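Local structure of 5'-nucleotidase SURE (2WQK) at residues A[6-11]-A[33-38]; A[44-49]-A[68-73]; A[51-56]-A[63-68]. The protein probably removes phosphate from nucleoside 5'-monophosphates by hydrolysis, using one divalent metal cation per subunit. One frame throughout, in Å; residues are numbered along the deposited sequence. Where two conformers were deposited one is given.

Overall arrangement
Contacts 1, 2 and 3 lie on the same side of the chain's centre, with centres about 10 to 11 Å apart. Contact 1 joins two parallel strands of the mixed sheet and holds Asp-10 of the sodium site, to which Ser-40 and Asn-94 also contribute. Contact 2 lies beside it: Asp-9, a predicted metal ligand, packs with OD1 3.2 Å from Pro-69 CG, and the His-44 side chain comes within about 7 Å of the sodium ion. Contact 3, a hairpin, lies farther off, the Asp-66 side chain about 14 Å from the ion; it meets contact 1 where Thr-63 OG1 lies 2.8 Å from Ala-34 O. Contacts 2 and 3 share Thr-68 and both touch a second subunit.

Contact 1 (A[6-11]-A[33-38]); sequences LVNDDG and VAPDRN. With NA (sodium ion), chain D.
Asn-8 and Pro-35 meet where the parallel strands 3-7 and 29-35 of a beta-alpha-beta unit give way to the loops that build the metal site. Their side chains cross obliquely: the Pro-35 ring brings CD to 3.0 Å from Asn-8 O and to 3.4 Å from Asn-8 OD1, so that CD lies against both oxygens. Asn-8 CG sits between its own backbone N and carbonyl carbon (chi1 80°), and the amide binds Gly-11 twice. OD1 accepts from Gly-11 N, closing an Asx motif, while ND2 donates to Gly-11 O from above that carbonyl's plane. This double grip holds the amide and would restrain the backbone from Asn-8 to Gly-11. Asn-8 OD1 also faces Ala-34 CB at 3.5 Å.

Further along, Asp-10 and Asn-38 run side by side and point the same way, with carboxylate and amide planes 52° apart. Two waters join them, one between Asp-10 O and Asn-38 ND2, the other between Asp-10 OD1 and the same nitrogen. Glu-95 N binds Asp-10 OD2, and Ser-40 OG pairs with Asn-38 OD1; Ser-40 and Asn-94 also bind the sodium ion. At the strand end of the contact, Val-33 N donates to Leu-6 O at 3.0 Å. At the loop end, the sodium ion is coordinated by Asp-10 OD1 at 2.3 Å.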
loop_
_atom_site.group_PDB
_atom_site.type_symbol
_atom_site.label_atom_id
_atom_site.label_comp_id
_atom_site.label_asym_id
_atom_site.label_seq_id
_atom_site.Cartn_x
_atom_site.Cartn_y
_atom_site.Cartn_z
ATOM N N LEU A 6 19.219 -14.307 11.072
ATOM C CA LEU A 6 18.781 -13.039 11.641
ATOM C C LEU A 6 17.953 -12.302 10.615
ATOM O O LEU A 6 18.390 -12.053 9.478
ATOM C CB LEU A 6 20.017 -12.198 12.014
ATOM C CG LEU A 6 19.773 -10.770 12.515
ATOM C CD1 LEU A 6 18.834 -10.730 13.721
ATOM C CD2 LEU A 6 21.086 -10.045 12.831
ATOM N N VAL A 7 16.737 -11.933 11.029
ATOM C CA VAL A 7 15.788 -11.232 10.175
ATOM C C VAL A 7 15.297 -10.011 10.944
ATOM O O VAL A 7 15.569 -9.848 12.138
ATOM C CB VAL A 7 14.589 -12.143 9.789
ATOM C CG1 VAL A 7 15.114 -13.453 9.193
ATOM C CG2 VAL A 7 13.657 -12.394 10.991
ATOM N N ASN A 8 14.549 -9.153 10.257
ATOM C CA ASN A 8 13.829 -8.093 10.951
ATOM C C ASN A 8 12.622 -7.658 10.109
ATOM O O ASN A 8 12.332 -8.269 9.069
ATOM C CB ASN A 8 14.711 -6.906 11.342
ATOM C CG ASN A 8 14.982 -5.940 10.177
ATOM O OD1 ASN A 8 14.775 -6.280 9.011
ATOM N ND2 ASN A 8 15.499 -4.737 10.497
ATOM N N ASP A 9 11.938 -6.624 10.594
ATOM C CA ASP A 9 10.805 -6.037 9.882
ATOM C C ASP A 9 11.058 -4.614 9.371
ATOM O O ASP A 9 10.252 -4.080 8.627
ATOM C CB ASP A 9 9.567 -6.038 10.815
ATOM C CG ASP A 9 8.261 -6.020 10.071
ATOM O OD1 ASP A 9 8.151 -6.513 8.938
ATOM O OD2 ASP A 9 7.326 -5.468 10.661
ATOM N N ASP A 10 12.132 -3.977 9.838
ATOM C CA ASP A 10 12.433 -2.589 9.534
ATOM C C ASP A 10 13.276 -2.411 8.285
ATOM O O ASP A 10 13.386 -1.287 7.778
ATOM C CB ASP A 10 13.120 -1.938 10.740
ATOM C CG ASP A 10 12.262 -1.993 12.010
ATOM O OD1 ASP A 10 11.017 -1.722 11.884
ATOM O OD2 ASP A 10 12.803 -2.285 13.109
ATOM N N GLY A 11 13.883 -3.505 7.806
ATOM C CA GLY A 11 14.749 -3.435 6.630
ATOM C C GLY A 11 16.204 -3.745 6.976
ATOM O O GLY A 11 16.669 -3.499 8.080
ATOM N N VAL A 33 18.948 -12.293 6.512
ATOM C CA VAL A 33 18.021 -12.227 5.373
ATOM C C VAL A 33 16.925 -11.274 5.874
ATOM O O VAL A 33 16.232 -11.593 6.854
ATOM C CB VAL A 33 17.424 -13.614 5.003
ATOM C CG1 VAL A 33 16.526 -13.509 3.777
ATOM C CG2 VAL A 33 18.568 -14.622 4.760
ATOM N N ALA A 34 16.814 -10.120 5.233
ATOM C CA ALA A 34 15.893 -9.094 5.771
ATOM C C ALA A 34 15.185 -8.332 4.631
ATOM O O ALA A 34 15.665 -8.283 3.484
ATOM C CB ALA A 34 16.663 -8.125 6.663
ATOM N N PRO A 35 14.026 -7.742 4.947
ATOM C CA PRO A 35 13.334 -6.980 3.920
ATOM C C PRO A 35 14.145 -5.788 3.386
ATOM O O PRO A 35 15.048 -5.283 4.059
ATOM C CB PRO A 35 12.060 -6.473 4.643
ATOM C CG PRO A 35 11.891 -7.380 5.858
ATOM C CD PRO A 35 13.336 -7.737 6.248
ATOM N N ASP A 36 13.801 -5.322 2.191
ATOM C CA ASP A 36 14.472 -4.165 1.612
ATOM C C ASP A 36 13.809 -2.811 2.004
ATOM O O ASP A 36 14.166 -1.775 1.479
ATOM C CB ASP A 36 14.514 -4.277 0.094
ATOM C CG ASP A 36 13.160 -4.039 -0.534
ATOM O OD1 ASP A 36 12.163 -4.433 0.110
ATOM O OD2 ASP A 36 13.120 -3.482 -1.661
ATOM N N ARG A 37 12.819 -2.851 2.909
ATOM C CA ARG A 37 12.012 -1.683 3.278
ATOM C C ARG A 37 11.358 -1.979 4.615
ATOM O O ARG A 37 11.293 -3.110 5.079
ATOM C CB ARG A 37 10.921 -1.367 2.253
ATOM C CG ARG A 37 9.828 -2.416 2.148
ATOM C CD ARG A 37 9.048 -2.348 0.821
ATOM N NE ARG A 37 9.873 -2.723 -0.332
ATOM C CZ ARG A 37 9.514 -2.595 -1.608
ATOM N NH1 ARG A 37 8.345 -2.053 -1.937
ATOM N NH2 ARG A 37 10.337 -2.995 -2.552
ATOM N N ASN A 38 10.846 -0.942 5.245
ATOM C CA ASN A 38 10.177 -1.091 6.512
ATOM C C ASN A 38 8.750 -1.581 6.294
ATOM O O ASN A 38 7.926 -0.877 5.661
ATOM C CB ASN A 38 10.150 0.253 7.238
ATOM C CG ASN A 38 9.798 0.122 8.669
ATOM O OD1 ASN A 38 8.888 -0.604 9.003
ATOM N ND2 ASN A 38 10.560 0.801 9.560
HETATM NA NA NA D . 9.172 -2.445 13.128
HETATM O O HOH W 1 13.293 1.392 8.432
HETATM O O HOH W 2 9.934 1.299 12.396
HETATM O O HOH W 3 8.726 -0.356 14.323
#

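Contact 2 (A[44-49]-A[68-73]); sequences HSLTFT and TPADCV
Ser-45 and Thr-68 meet where the irregular backbone of 44-49 passes the first turn of helix 69-80, with the CA atoms of His-44 and Thr-68 5.2 Å apart. The helix begins with a capping box. Thr-68, at the N-cap, accepts from Asp-71 N through OG1, and Asp-71 OD2 in return accepts from Thr-68 N, which approaches from above the carboxylate plane. Thr-68 OG1 lies between its own backbone N and carbonyl carbon (chi1 60°), where it can accept this bond and also donate to Ser-45 O at 2.9 Å, meeting that carbonyl from above its plane.

Asp-71, the other half of the box, also binds the loop. Its side chain and that of Thr-47 cross at about a right angle, and both carboxylate oxygens use their syn lone pairs: OD1 takes Thr-47 N at 2.8 Å with an N-H...O angle of 159°, and OD2 takes Thr-47 OG1 at 2.6 Å. With Thr-68 N added, OD2 has two donors, so three bonds in all hold the carboxylate against rotation; these N-H and O-H groups, together with the helix N-terminus, would be expected to stabilise its negative charge.

Beside this polar cluster, Leu-46 CD1 reaches over to Ala-70 CB at 4.1 Å and to Asp-71 OD1 at 3.5 Å. Tyr-105 of a second subunit packs on Ser-45 and Ala-70, placing the contact at an interface. At the other end of the contact, a water donates to His-44 O and accepts from Ala-70 N at 2.9 Å.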
loop_
_atom_site.group_PDB
_atom_site.type_symbol
_atom_site.label_atom_id
_atom_site.label_comp_id
_atom_site.label_asym_id
_atom_site.label_seq_id
_atom_site.Cartn_x
_atom_site.Cartn_y
_atom_site.Cartn_z
ATOM N N HIS A 44 2.248 -9.072 7.196
ATOM C CA HIS A 44 3.423 -9.862 7.585
ATOM C C HIS A 44 3.332 -11.333 7.199
ATOM O O HIS A 44 4.193 -12.109 7.552
ATOM C CB HIS A 44 3.638 -9.740 9.098
ATOM C CG HIS A 44 3.772 -8.330 9.558
ATOM N ND1 HIS A 44 3.179 -7.844 10.712
ATOM C CD2 HIS A 44 4.409 -7.281 8.992
ATOM C CE1 HIS A 44 3.460 -6.555 10.828
ATOM N NE2 HIS A 44 4.214 -6.193 9.809
ATOM N N SER A 45 2.290 -11.729 6.471
ATOM C CA SER A 45 2.085 -13.151 6.211
ATOM C C SER A 45 3.145 -13.714 5.234
ATOM O O SER A 45 3.859 -12.965 4.575
ATOM C CB SER A 45 0.677 -13.441 5.662
ATOM O OG SER A 45 0.557 -12.975 4.346
ATOM N N LEU A 46 3.207 -15.034 5.164
ATOM C CA LEU A 46 4.053 -15.733 4.194
ATOM C C LEU A 46 3.440 -15.554 2.778
ATOM O O LEU A 46 2.189 -15.630 2.600
ATOM C CB LEU A 46 4.184 -17.195 4.661
ATOM C CG LEU A 46 5.229 -18.185 4.193
ATOM C CD1 LEU A 46 6.624 -17.601 4.211
ATOM C CD2 LEU A 46 5.094 -19.445 5.074
ATOM N N THR A 47 4.279 -15.224 1.798
ATOM C CA THR A 47 3.870 -14.860 0.403
ATOM C C THR A 47 3.846 -16.155 -0.420
ATOM O O THR A 47 4.891 -16.729 -0.691
ATOM C CB THR A 47 4.876 -13.791 -0.233
ATOM O OG1 THR A 47 5.027 -12.585 0.609
ATOM C CG2 THR A 47 4.473 -13.406 -1.676
ATOM N N PHE A 48 2.658 -16.607 -0.832
ATOM C CA PHE A 48 2.508 -17.835 -1.598
ATOM C C PHE A 48 2.126 -17.547 -3.039
ATOM O O PHE A 48 2.257 -18.425 -3.885
ATOM C CB PHE A 48 1.418 -18.726 -0.968
ATOM C CG PHE A 48 1.939 -19.543 0.169
ATOM C CD1 PHE A 48 1.611 -19.237 1.479
ATOM C CD2 PHE A 48 2.820 -20.574 -0.071
ATOM C CE1 PHE A 48 2.141 -19.987 2.540
ATOM C CE2 PHE A 48 3.364 -21.311 0.968
ATOM C CZ PHE A 48 3.030 -21.023 2.278
ATOM N N THR A 49 1.578 -16.366 -3.260
ATOM C CA THR A 49 0.865 -16.033 -4.505
ATOM C C THR A 49 1.696 -15.165 -5.448
ATOM O O THR A 49 1.232 -14.807 -6.499
ATOM C CB THR A 49 -0.481 -15.279 -4.241
ATOM O OG1 THR A 49 -0.258 -13.898 -3.859
ATOM C CG2 THR A 49 -1.330 -16.014 -3.187
ATOM N N THR A 68 8.263 -10.233 3.548
ATOM C CA THR A 68 7.914 -10.144 4.991
ATOM C C THR A 68 8.965 -10.903 5.835
ATOM O O THR A 68 9.720 -11.739 5.287
ATOM C CB THR A 68 6.561 -10.776 5.268
ATOM O OG1 THR A 68 6.599 -12.156 4.878
ATOM C CG2 THR A 68 5.426 -9.994 4.494
ATOM N N PRO A 69 8.997 -10.636 7.153
ATOM C CA PRO A 69 9.891 -11.458 8.008
ATOM C C PRO A 69 9.688 -12.959 7.827
ATOM O O PRO A 69 10.668 -13.721 7.757
ATOM C CB PRO A 69 9.569 -11.019 9.431
ATOM C CG PRO A 69 9.060 -9.556 9.235
ATOM C CD PRO A 69 8.349 -9.545 7.912
ATOM N N ALA A 70 8.425 -13.380 7.711
ATOM C CA ALA A 70 8.113 -14.770 7.421
ATOM C C ALA A 70 8.803 -15.274 6.141
ATOM O O ALA A 70 9.413 -16.362 6.137
ATOM C CB ALA A 70 6.594 -14.948 7.353
ATOM N N ASP A 71 8.698 -14.481 5.069
ATOM C CA ASP A 71 9.333 -14.811 3.770
ATOM C C ASP A 71 10.855 -14.968 4.009
ATOM O O ASP A 71 11.499 -15.885 3.494
ATOM C CB ASP A 71 9.127 -13.726 2.743
ATOM C CG ASP A 71 7.650 -13.582 2.297
ATOM O OD1 ASP A 71 6.892 -14.571 2.420
ATOM O OD2 ASP A 71 7.308 -12.477 1.798
ATOM N N CYS A 72 11.401 -14.029 4.764
ATOM C CA CYS A 72 12.856 -14.011 5.002
ATOM C C CYS A 72 13.313 -15.283 5.753
ATOM O O CYS A 72 14.375 -15.856 5.450
ATOM C CB CYS A 72 13.274 -12.742 5.759
ATOM S SG CYS A 72 13.107 -11.236 4.838
ATOM N N VAL A 73 12.560 -15.671 6.788
ATOM C CA VAL A 73 12.894 -16.871 7.545
ATOM C C VAL A 73 12.827 -18.109 6.658
ATOM O O VAL A 73 13.731 -18.945 6.653
ATOM C CB VAL A 73 12.019 -17.052 8.809
ATOM C CG1 VAL A 73 12.227 -18.423 9.471
ATOM C CG2 VAL A 73 12.189 -15.854 9.770
HETATM O O HOH W 4 6.332 -11.829 8.965
#

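Contact 3 (A[51-56]-A[63-68]); sequences PLKMRK and TVIDGT
Met-54 and Val-64 face each other as a non-hydrogen-bonded pair, and their first torsions bring the groups together: Met-54 has CG anti to its backbone N (chi1 -178°), which puts it 4.0 Å from Val-64 CG2, while Val-64 has CG1 anti to N and CG2 anti to the carbonyl carbon. The two side chains cross at a slant, Val-64 CG2 touching Met-54 SD also at 4.0 Å, while CG1 turns the other way to Leu-52 CB, at the same distance. An alanine in place of Val-64 would probably open a gap between Leu-52 and Met-54, leaving Met-54 SD without its CG2 neighbour.

Beyond Val-64, Ile-65 lays CG1 against Lys-53 CB at 3.9 Å, and its CG2 meets CE of the same lysine, whose chain bends at chi3; Lys-53 NZ goes on to Thr-49 O of a third subunit. On the other side of the Met-54/Val-64 pair, Thr-63 CG2 packs on Arg-55 CB at 3.9 Å, while Thr-63 OG1 turns to Ala-34 O. The guanidinium of Arg-55, in the conformer described, leads away to a salt bridge with Asp-194 of a second subunit.

Backbone bonds join Arg-55 and Thr-63 in both directions, and Ile-65 N donates to Lys-53 O at 2.9 Å. A type II turn from Val-64 to Gly-67 then leads the chain toward helix 69-80. Leu-52 and Lys-53 pair with an antiparallel strand of the second subunit, so strand 52-58 of this beta hairpin is the edge at which the sheet continues across the interface.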
loop_
_atom_site.group_PDB
_atom_site.type_symbol
_atom_site.label_atom_id
_atom_site.label_comp_id
_atom_site.label_asym_id
_atom_site.label_seq_id
_atom_site.Cartn_x
_atom_site.Cartn_y
_atom_site.Cartn_z
ATOM N N PRO A 51 6.078 -14.340 -6.594
ATOM C CA PRO A 51 7.488 -14.640 -6.394
ATOM C C PRO A 51 8.207 -13.492 -5.710
ATOM O O PRO A 51 7.673 -12.387 -5.609
ATOM C CB PRO A 51 7.991 -14.811 -7.814
ATOM C CG PRO A 51 7.194 -13.910 -8.594
ATOM C CD PRO A 51 5.807 -13.912 -7.975
ATOM N N LEU A 52 9.424 -13.786 -5.264
ATOM C CA LEU A 52 10.199 -12.892 -4.432
ATOM C C LEU A 52 11.625 -12.794 -4.959
ATOM O O LEU A 52 12.281 -13.815 -5.140
ATOM C CB LEU A 52 10.222 -13.432 -3.003
ATOM C CG LEU A 52 8.875 -13.413 -2.264
ATOM C CD1 LEU A 52 8.944 -14.336 -1.034
ATOM C CD2 LEU A 52 8.486 -11.997 -1.926
ATOM N N LYS A 53 12.077 -11.578 -5.212
ATOM C CA LYS A 53 13.470 -11.373 -5.568
ATOM C C LYS A 53 14.296 -11.407 -4.284
ATOM O O LYS A 53 13.923 -10.815 -3.281
ATOM C CB LYS A 53 13.662 -10.038 -6.250
ATOM C CG LYS A 53 12.928 -9.876 -7.581
ATOM C CD LYS A 53 13.438 -8.625 -8.318
ATOM C CE LYS A 53 13.038 -7.339 -7.661
ATOM N NZ LYS A 53 13.485 -6.192 -8.496
ATOM N N MET A 54 15.443 -12.070 -4.349
ATOM C CA MET A 54 16.369 -12.043 -3.198
ATOM C C MET A 54 17.736 -11.719 -3.742
ATOM O O MET A 54 18.181 -12.378 -4.695
ATOM C CB MET A 54 16.326 -13.359 -2.392
ATOM C CG MET A 54 17.261 -13.373 -1.126
ATOM S SD MET A 54 16.978 -14.798 -0.063
ATOM C CE MET A 54 16.985 -16.184 -1.171
ATOM N N ARG A 55 18.350 -10.694 -3.147
ATOM C CA ARG A 55 19.603 -10.098 -3.626
ATOM C C ARG A 55 20.681 -10.225 -2.560
ATOM O O ARG A 55 20.430 -9.935 -1.385
ATOM C CB ARG A 55 19.389 -8.603 -3.867
ATOM C CG ARG A 55 18.505 -8.284 -5.052
ATOM C CD ARG A 55 19.274 -8.450 -6.348
ATOM N NE ARG A 55 18.446 -8.197 -7.521
ATOM C CZ ARG A 55 17.550 -9.046 -8.008
ATOM N NH1 ARG A 55 17.331 -10.226 -7.434
ATOM N NH2 ARG A 55 16.866 -8.698 -9.074
ATOM N N LYS A 56 21.891 -10.593 -2.984
ATOM C CA LYS A 56 23.027 -10.673 -2.078
ATOM C C LYS A 56 23.642 -9.278 -1.919
ATOM O O LYS A 56 24.054 -8.640 -2.931
ATOM C CB LYS A 56 24.053 -11.678 -2.628
ATOM C CG LYS A 56 25.227 -11.847 -1.723
ATOM C CD LYS A 56 26.186 -12.895 -2.290
ATOM C CE LYS A 56 27.413 -13.086 -1.393
ATOM N NZ LYS A 56 28.409 -13.974 -2.035
ATOM N N THR A 63 18.929 -9.560 1.035
ATOM C CA THR A 63 17.638 -8.911 1.207
ATOM C C THR A 63 16.607 -9.548 0.301
ATOM O O THR A 63 16.898 -9.940 -0.836
ATOM C CB THR A 63 17.699 -7.382 0.939
ATOM O OG1 THR A 63 16.433 -6.775 1.261
ATOM C CG2 THR A 63 18.133 -7.006 -0.508
ATOM N N VAL A 64 15.379 -9.611 0.831
ATOM C CA VAL A 64 14.239 -10.083 0.073
ATOM C C VAL A 64 13.386 -8.836 -0.272
ATOM O O VAL A 64 12.910 -8.106 0.607
ATOM C CB VAL A 64 13.373 -11.138 0.837
ATOM C CG1 VAL A 64 12.224 -11.615 -0.070
ATOM C CG2 VAL A 64 14.201 -12.337 1.298
ATOM N N ILE A 65 13.255 -8.577 -1.566
ATOM C CA ILE A 65 12.587 -7.380 -2.040
ATOM C C ILE A 65 11.073 -7.478 -1.762
ATOM O O ILE A 65 10.406 -8.380 -2.231
ATOM C CB ILE A 65 12.855 -7.150 -3.552
ATOM C CG1 ILE A 65 14.382 -7.110 -3.809
ATOM C CG2 ILE A 65 12.184 -5.848 -3.992
ATOM C CD1 ILE A 65 15.097 -6.072 -3.025
ATOM N N ASP A 66 10.597 -6.579 -0.906
ATOM C CA ASP A 66 9.222 -6.597 -0.410
ATOM C C ASP A 66 8.871 -7.930 0.298
ATOM O O ASP A 66 7.708 -8.348 0.356
ATOM C CB ASP A 66 8.235 -6.265 -1.539
ATOM C CG ASP A 66 6.900 -5.826 -1.008
ATOM O OD1 ASP A 66 6.858 -5.285 0.112
ATOM O OD2 ASP A 66 5.879 -6.074 -1.691
ATOM N N GLY A 67 9.874 -8.573 0.912
ATOM C CA GLY A 67 9.691 -9.843 1.623
ATOM C C GLY A 67 9.331 -9.604 3.072
ATOM O O GLY A 67 9.998 -8.843 3.767
ATOM N N THR A 68 8.263 -10.233 3.548
ATOM C CA THR A 68 7.914 -10.144 4.991
ATOM C C THR A 68 8.965 -10.903 5.835
ATOM O O THR A 68 9.720 -11.739 5.287
ATOM C CB THR A 68 6.561 -10.776 5.268
ATOM O OG1 THR A 68 6.599 -12.156 4.878
ATOM C CG2 THR A 68 5.426 -9.994 4.494
HETATM O O HOH W 5 10.315 -9.425 -4.770
#